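Local coordinates for protein galactan 1,3-beta-galactosidase (Phanerochaete chrysosporium, PDB 7BYS) that probably cleaves galactose units from the ends of beta-1,3-galactan chains, as an exo-acting glycoside hydrolase of family 43 with a calcium-bearing carbohydrate-binding module, at residues Ser100-Asn104 against Tyr105-Met109. Sequence-based numbering, arbitrary orientation. Where two conformers were deposited one is given.
Sequences SDSSN and YGAAM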
loop_
_atom_site.group_PDB
_atom_site.type_symbol
_atom_site.label_atom_id
_atom_site.label_comp_id
_atom_site.label_asym_id
_atom_site.label_seq_id
_atom_site.Cartn_x
_atom_site.Cartn_y
_atom_site.Cartn_z
ATOM N N SER A 100 3.498 6.867 17.993
ATOM C CA SER A 100 4.755 7.301 18.584
ATOM C C SER A 100 5.285 6.155 19.440
ATOM O O SER A 100 4.564 5.632 20.296
ATOM C CB SER A 100 4.492 8.553 19.422
ATOM O OG SER A 100 5.639 8.944 20.160
ATOM N N ASP A 101 6.522 5.731 19.189
ATOM C CA ASP A 101 7.003 4.568 19.921
ATOM C C ASP A 101 8.517 4.607 20.079
ATOM O O ASP A 101 9.214 5.447 19.493
ATOM C CB ASP A 101 6.552 3.253 19.261
ATOM C CG ASP A 101 5.991 2.256 20.268
ATOM O OD1 ASP A 101 6.638 2.063 21.327
ATOM O OD2 ASP A 101 4.903 1.686 20.022
ATOM N N SER A 102 9.002 3.695 20.921
ATOM C CA SER A 102 10.406 3.325 21.002
ATOM C C SER A 102 10.712 2.261 19.951
ATOM O O SER A 102 9.812 1.656 19.365
ATOM C CB SER A 102 10.728 2.804 22.406
ATOM O OG SER A 102 9.935 1.677 22.726
ATOM N N SER A 103 12.008 2.025 19.712
ATOM C CA SER A 103 12.398 1.095 18.659
ATOM C C SER A 103 11.950 -0.336 18.950
ATOM O O SER A 103 11.825 -1.132 18.016
ATOM C CB SER A 103 13.910 1.138 18.437
ATOM O OG SER A 103 14.599 0.823 19.636
ATOM N N ASN A 104 11.711 -0.686 20.215
ATOM C CA ASN A 104 11.208 -2.012 20.557
ATOM C C ASN A 104 9.684 -2.074 20.635
ATOM O O ASN A 104 9.137 -3.104 21.042
ATOM C CB ASN A 104 11.864 -2.542 21.847
ATOM C CG ASN A 104 11.471 -1.763 23.092
ATOM O OD1 ASN A 104 10.607 -0.886 23.062
ATOM N ND2 ASN A 104 12.116 -2.088 24.209
ATOM N N TYR A 105 8.994 -0.989 20.264
ATOM C CA TYR A 105 7.531 -0.911 20.272
ATOM C C TYR A 105 6.928 -1.131 21.659
ATOM O O TYR A 105 5.765 -1.531 21.789
ATOM C CB TYR A 105 6.905 -1.832 19.219
ATOM C CG TYR A 105 7.247 -1.397 17.821
ATOM C CD1 TYR A 105 6.480 -0.438 17.171
ATOM C CD2 TYR A 105 8.349 -1.917 17.158
ATOM C CE1 TYR A 105 6.784 -0.027 15.893
ATOM C CE2 TYR A 105 8.667 -1.506 15.879
ATOM C CZ TYR A 105 7.879 -0.559 15.249
ATOM O OH TYR A 105 8.198 -0.148 13.975
ATOM N N GLY A 106 7.692 -0.856 22.716
ATOM C CA GLY A 106 7.202 -1.032 24.065
ATOM C C GLY A 106 6.478 0.150 24.662
ATOM O O GLY A 106 5.843 -0.003 25.707
ATOM N N ALA A 107 6.556 1.326 24.035
ATOM C CA ALA A 107 5.952 2.542 24.576
ATOM C C ALA A 107 4.481 2.698 24.196
ATOM O O ALA A 107 3.690 3.185 25.012
ATOM C CB ALA A 107 6.745 3.772 24.125
ATOM N N ALA A 108 4.108 2.310 22.972
ATOM C CA ALA A 108 2.712 2.232 22.525
ATOM C C ALA A 108 1.921 3.513 22.808
ATOM O O ALA A 108 0.929 3.510 23.532
ATOM C CB ALA A 108 2.017 1.007 23.119
ATOM N N MET A 109 2.364 4.607 22.189
ATOM C CA MET A 109 1.728 5.903 22.364
ATOM C C MET A 109 1.251 6.471 21.033
ATOM O O MET A 109 1.558 5.952 19.955
ATOM C CB MET A 109 2.693 6.886 23.034
ATOM C CG MET A 109 3.055 6.484 24.447
ATOM S SD MET A 109 4.420 7.459 25.097
ATOM C CE MET A 109 4.495 6.865 26.788
#
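Ser100 and Met109 form an antiparallel hydrogen-bonded pair that closes a loop between neighbouring strands: Ser100 N donates to Met109 O at 2.9 Å, and Met109 N returns a bond to Ser100 O at 3.1 Å, nearly in line with that carbonyl. At the far end a type I turn runs from Ser102 to Tyr105, where Tyr105 N reaches Ser102 O. The Asp101 carboxylate fills the middle of the loop. Asp101 OD1 collects three backbone N-H groups, with Ala107 N at its syn lone pair (2.8 Å) and Ser102 N at its anti lone pair. Ala108 N meets Asp101 OD1 from above the carboxylate plane at 3.0 Å, while Asp101 OD2 is hydrogen-bonded to His99 NE2. An alanine in place of Asp101 would probably leave the amides of Ser102, Ala107 and Ala108 without their shared acceptor, and the loop without the group that ties its two sides together. The hairpin links strands 93-101 and 109-115, the two inner strands of one four-stranded blade in the five-bladed beta-propeller of family 43. Ser102 OG and Gly106 N grip Asn104 OD1 from opposite faces of the amide, the hydroxyl donating at 2.7 Å. With CG placed between its backbone N and carbonyl carbon (chi1 67°), Asn104 turns this oxygen back over the turn. The Tyr105 ring has Ser102 O over one face, offset toward the rim, and Tyr105 CD1 lies 3.9 Å from Asp101 OD2. Beyond the loop, Tyr105 OH is hydrogen-bonded to Glu81, which contacts galactose in a sugar-bound structure of this enzyme, placing the hairpin beside the sugar pocket.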